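Local coordinates for protein 3-hydroxyisobutyrate dehydrogenase (Salmonella typhimurium, PDB 3G0O) that probably catalyses the NAD(+)-dependent oxidation of L-threonate to 2-oxo-tetronate, as a member of the HIBADH-related dehydrogenase family, at residues 87-92 and 114-119; 97-102 and 155-160. All coordinates share one frame; numbering follows the deposited sequence.

Contact 1: 87-92 and 114-119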
loop_
_atom_site.group_PDB
_atom_site.type_symbol
_atom_site.label_atom_id
_atom_site.label_comp_id
_atom_site.label_asym_id
_atom_site.label_seq_id
_atom_site.Cartn_x
_atom_site.Cartn_y
_atom_site.Cartn_z
ATOM N N GLY A 87 1.766 39.250 7.836
ATOM C CA GLY A 87 1.297 38.577 6.633
ATOM C C GLY A 87 1.911 39.198 5.390
ATOM O O GLY A 87 2.424 40.313 5.457
ATOM N N VAL A 88 1.863 38.498 4.256
ATOM C CA VAL A 88 2.449 39.020 3.022
ATOM C C VAL A 88 1.474 39.210 1.866
ATOM O O VAL A 88 1.830 39.808 0.849
ATOM C CB VAL A 88 3.594 38.110 2.517
ATOM C CG1 VAL A 88 4.658 37.977 3.589
ATOM C CG2 VAL A 88 3.046 36.747 2.119
ATOM N N ALA A 89 0.250 38.710 2.014
ATOM C CA ALA A 89 -0.747 38.824 0.952
ATOM C C ALA A 89 -0.908 40.259 0.444
ATOM O O ALA A 89 -0.906 40.494 -0.764
ATOM C CB ALA A 89 -2.093 38.285 1.434
ATOM N N HIS A 90 -1.024 41.213 1.367
ATOM C CA HIS A 90 -1.202 42.620 1.011
ATOM C C HIS A 90 -0.003 43.274 0.323
ATOM O O HIS A 90 -0.108 44.393 -0.171
ATOM C CB HIS A 90 -1.568 43.427 2.260
ATOM C CG HIS A 90 -0.457 43.529 3.259
ATOM N ND1 HIS A 90 0.248 44.695 3.472
ATOM C CD2 HIS A 90 0.092 42.603 4.078
ATOM C CE1 HIS A 90 1.185 44.480 4.379
ATOM N NE2 HIS A 90 1.111 43.218 4.764
ATOM N N LEU A 91 1.132 42.585 0.286
ATOM C CA LEU A 91 2.324 43.135 -0.347
ATOM C C LEU A 91 2.473 42.628 -1.772
ATOM O O LEU A 91 3.231 43.181 -2.564
ATOM C CB LEU A 91 3.562 42.739 0.446
ATOM C CG LEU A 91 3.606 43.184 1.902
ATOM C CD1 LEU A 91 4.866 42.627 2.538
ATOM C CD2 LEU A 91 3.576 44.702 1.983
HETATM N N MSE A 92 1.748 41.560 -2.083
HETATM C CA MSE A 92 1.802 40.937 -3.396
HETATM C C MSE A 92 1.169 41.779 -4.492
HETATM O O MSE A 92 0.133 42.412 -4.291
HETATM C CB MSE A 92 1.155 39.551 -3.325
HETATM C CG MSE A 92 1.971 38.603 -2.457
HETATM SE SE MSE A 92 1.357 36.788 -2.400
HETATM C CE MSE A 92 1.881 36.211 -4.151
ATOM N N ALA A 114 -11.091 33.387 -1.076
ATOM C CA ALA A 114 -11.924 34.580 -1.149
ATOM C C ALA A 114 -11.138 35.813 -0.705
ATOM O O ALA A 114 -11.210 36.869 -1.338
ATOM C CB ALA A 114 -13.166 34.406 -0.280
ATOM N N ALA A 115 -10.386 35.669 0.382
ATOM C CA ALA A 115 -9.587 36.767 0.916
ATOM C C ALA A 115 -8.512 37.216 -0.070
ATOM O O ALA A 115 -8.227 38.411 -0.189
ATOM C CB ALA A 115 -8.940 36.346 2.234
ATOM N N LEU A 116 -7.917 36.258 -0.773
ATOM C CA LEU A 116 -6.872 36.563 -1.745
ATOM C C LEU A 116 -7.454 37.166 -3.021
ATOM O O LEU A 116 -6.849 38.046 -3.629
ATOM C CB LEU A 116 -6.072 35.296 -2.082
ATOM C CG LEU A 116 -5.186 34.725 -0.969
ATOM C CD1 LEU A 116 -4.538 33.432 -1.429
ATOM C CD2 LEU A 116 -4.121 35.743 -0.586
ATOM N N THR A 117 -8.627 36.691 -3.427
ATOM C CA THR A 117 -9.276 37.206 -4.627
ATOM C C THR A 117 -9.591 38.686 -4.450
ATOM O O THR A 117 -9.463 39.477 -5.388
ATOM C CB THR A 117 -10.588 36.452 -4.922
ATOM O OG1 THR A 117 -10.293 35.088 -5.244
ATOM C CG2 THR A 117 -11.321 37.092 -6.089
ATOM N N ALA A 118 -10.004 39.054 -3.241
ATOM C CA ALA A 118 -10.334 40.438 -2.933
ATOM C C ALA A 118 -9.121 41.341 -3.140
ATOM O O ALA A 118 -9.267 42.538 -3.381
ATOM C CB ALA A 118 -10.828 40.545 -1.502
ATOM N N LEU A 119 -7.927 40.764 -3.045
ATOM C CA LEU A 119 -6.694 41.518 -3.229
ATOM C C LEU A 119 -6.200 41.370 -4.658
ATOM O O LEU A 119 -5.040 41.660 -4.958
ATOM C CB LEU A 119 -5.618 41.011 -2.270
ATOM C CG LEU A 119 -5.949 41.046 -0.779
ATOM C CD1 LEU A 119 -4.806 40.404 -0.011
ATOM C CD2 LEU A 119 -6.167 42.483 -0.313
HETATM O O HOH W 1 -2.332 43.020 -5.219
#
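The methyl group of Ala-89 touches two leucines, Leu-116 and Leu-119. Each leucine gives it one methyl of its fork. Ala-89 CB lies 3.7 Å from Leu-119 CD1 and 3.8 Å from Leu-116 CD2. Both leucines have CG anti to their own carbonyl carbon and beside the backbone N (chi1 -69° for Leu-116, -57° for Leu-119). The two then part in their approach. The CA-CB bond of Leu-119 points toward 87-92. That of Leu-116 runs alongside, and only the end of the side chain comes nearer. Leu-119 CD1 also rests on the backbone, 3.9 Å from Ala-89 C. The His-90 ring leads away from the leucines. Its NE2 makes a weak bond to Gly-87 O, and Leu-91 CG lies over one ring face, near the rim. The 3-10 turn that presents Ala-89 is closed by Leu-91 N to Val-88 O and Met-92 N to Ala-89 O. Polar contact between the segments is indirect. A water lies 2.7 Å from Met-92 O and 3.0 Å from Leu-119 O, in position to donate to either carbonyl. Deeper in, Leu-116 and the selenomethionine Met-92 both pack on Val-98 of strand 97-100. Ala-89 and Leu-116 are buried, while His-90 is exposed, so the contact runs from the core to the surface. It is packing at the edge of a Rossmann-type domain, where the loop leading into a central strand meets the last turn of helix 106-117 and the residues just after it.

Contact 2: 97-102 and 155-160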
loop_
_atom_site.group_PDB
_atom_site.type_symbol
_atom_site.label_atom_id
_atom_site.label_comp_id
_atom_site.label_asym_id
_atom_site.label_seq_id
_atom_site.Cartn_x
_atom_site.Cartn_y
_atom_site.Cartn_z
ATOM N N ALA A 97 0.072 34.846 -8.136
ATOM C CA ALA A 97 -0.657 33.684 -7.634
ATOM C C ALA A 97 -0.091 33.082 -6.357
ATOM O O ALA A 97 1.110 33.137 -6.100
ATOM C CB ALA A 97 -0.718 32.614 -8.716
ATOM N N VAL A 98 -0.976 32.505 -5.551
ATOM C CA VAL A 98 -0.562 31.852 -4.321
ATOM C C VAL A 98 -0.981 30.393 -4.426
ATOM O O VAL A 98 -2.158 30.091 -4.601
ATOM C CB VAL A 98 -1.233 32.458 -3.077
ATOM C CG1 VAL A 98 -0.810 31.676 -1.845
ATOM C CG2 VAL A 98 -0.848 33.916 -2.931
HETATM N N MSE A 99 -0.004 29.498 -4.349
HETATM C CA MSE A 99 -0.266 28.071 -4.426
HETATM C C MSE A 99 -0.184 27.529 -3.003
HETATM O O MSE A 99 0.906 27.424 -2.437
HETATM C CB MSE A 99 0.782 27.401 -5.312
HETATM C CG MSE A 99 0.546 25.923 -5.561
HETATM SE SE MSE A 99 1.918 25.157 -6.696
HETATM C CE MSE A 99 2.072 23.402 -5.884
ATOM N N VAL A 100 -1.336 27.214 -2.419
ATOM C CA VAL A 100 -1.373 26.693 -1.058
ATOM C C VAL A 100 -1.252 25.176 -1.112
ATOM O O VAL A 100 -2.136 24.490 -1.625
ATOM C CB VAL A 100 -2.684 27.090 -0.337
ATOM C CG1 VAL A 100 -2.668 26.586 1.101
ATOM C CG2 VAL A 100 -2.849 28.606 -0.358
ATOM N N SER A 101 -0.142 24.660 -0.596
ATOM C CA SER A 101 0.110 23.228 -0.604
ATOM C C SER A 101 0.322 22.712 0.817
ATOM O O SER A 101 1.443 22.427 1.240
ATOM C CB SER A 101 1.334 22.935 -1.468
ATOM O OG SER A 101 1.142 23.437 -2.785
ATOM N N SER A 102 -0.775 22.600 1.549
ATOM C CA SER A 102 -0.746 22.130 2.929
ATOM C C SER A 102 -1.787 21.015 3.035
ATOM O O SER A 102 -2.022 20.287 2.079
ATOM C CB SER A 102 -1.107 23.294 3.861
ATOM O OG SER A 102 -1.143 22.902 5.221
ATOM N N LYS A 155 1.635 27.800 -13.987
ATOM C CA LYS A 155 2.177 26.778 -14.880
ATOM C C LYS A 155 3.690 26.584 -14.783
ATOM O O LYS A 155 4.170 25.452 -14.747
ATOM C CB LYS A 155 1.794 27.078 -16.328
ATOM C CG LYS A 155 2.104 25.936 -17.290
ATOM C CD LYS A 155 1.669 26.291 -18.700
ATOM C CE LYS A 155 1.815 25.101 -19.626
ATOM N NZ LYS A 155 3.193 24.535 -19.579
ATOM N N PRO A 156 4.464 27.685 -14.762
ATOM C CA PRO A 156 5.921 27.549 -14.665
ATOM C C PRO A 156 6.320 26.802 -13.393
ATOM O O PRO A 156 7.247 25.994 -13.399
ATOM C CB PRO A 156 6.401 28.999 -14.658
ATOM C CG PRO A 156 5.383 29.689 -15.504
ATOM C CD PRO A 156 4.087 29.093 -14.990
ATOM N N VAL A 157 5.611 27.082 -12.303
ATOM C CA VAL A 157 5.892 26.439 -11.027
ATOM C C VAL A 157 5.484 24.969 -11.054
ATOM O O VAL A 157 6.266 24.097 -10.684
ATOM C CB VAL A 157 5.154 27.148 -9.873
ATOM C CG1 VAL A 157 5.394 26.401 -8.562
ATOM C CG2 VAL A 157 5.633 28.588 -9.758
ATOM N N LEU A 158 4.263 24.697 -11.505
ATOM C CA LEU A 158 3.770 23.325 -11.574
ATOM C C LEU A 158 4.646 22.467 -12.486
ATOM O O LEU A 158 4.971 21.328 -12.147
ATOM C CB LEU A 158 2.315 23.318 -12.061
ATOM C CG LEU A 158 1.318 24.014 -11.125
ATOM C CD1 LEU A 158 0.008 24.269 -11.855
ATOM C CD2 LEU A 158 1.090 23.151 -9.887
ATOM N N ASP A 159 5.039 23.011 -13.636
ATOM C CA ASP A 159 5.890 22.272 -14.570
ATOM C C ASP A 159 7.214 21.889 -13.905
ATOM O O ASP A 159 7.771 20.825 -14.164
ATOM C CB ASP A 159 6.212 23.116 -15.817
ATOM C CG ASP A 159 5.041 23.240 -16.779
ATOM O OD1 ASP A 159 3.985 22.609 -16.559
ATOM O OD2 ASP A 159 5.194 23.979 -17.778
ATOM N N ALA A 160 7.714 22.769 -13.046
ATOM C CA ALA A 160 8.988 22.540 -12.380
ATOM C C ALA A 160 8.942 21.576 -11.201
ATOM O O ALA A 160 9.752 20.656 -11.113
ATOM C CB ALA A 160 9.573 23.872 -11.923
#
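Met-99, a selenomethionine, reaches from strand 97-100 to Val-157 and Leu-158 on helix 148-161. This is helix-on-sheet packing in the Rossmann-type NAD-binding domain. The selenium does most of the touching. Met-99 SE is 3.9 Å from Leu-158 CD2 and 4.1 Å from Val-157 CG1. The end methyl stays within touch of the same leucine branch, with Met-99 CE 4.1 Å from Leu-158 CD2. The Met-99 side chain is extended as far as the selenium, with CG opposite the backbone N (chi1 -175°), and bends at the last torsion. It crosses both helix side chains at a slant. The CB of Val-157 points toward the strand, and its CG1 makes the touch, whereas Leu-158 starts off alongside and brings its CD2 end inward. All three residues are buried, and their contact is wholly apolar.

The next shell holds these groups in place. Met-99 also packs on Leu-154, from the same helix, and on Ala-126 of strand 122-129. Its backbone is hydrogen-bonded to Leu-68 of the neighbouring strand 67-70. Val-157 spreads over that strand too, touching Ala-67 and Val-69. The Met-99 side chain lies about 11 Å from that of Lys-179, the predicted active-site residue, and about 11 Å from a bound tartaric acid. On the exposed side of the helix, Lys-155 NZ forms a salt bridge of 2.7 Å with Asp-159 OD2, using the syn lone pair of that oxygen.

From the N terminus, the chain reaches 87-92 in the loop after helix 75-82, then runs into strand 97-100 at 97-102. Helix 106-117 follows, and its last turn and the residues just after it, at 114-119, return to the loop and close contact 1. Contact 2 closes later, when helix 148-161 comes back to strand 97-100 after a longer excursion through strands 122-129 and 140-145. The two contacts therefore cross along the chain rather than nest. Their centres are about 16 Å apart, but they touch, with Met-92 CE 3.7 Å from Ala-97 O. Together they tie the loop before strand 97-100 and two helices to one central strand of the NAD-binding domain.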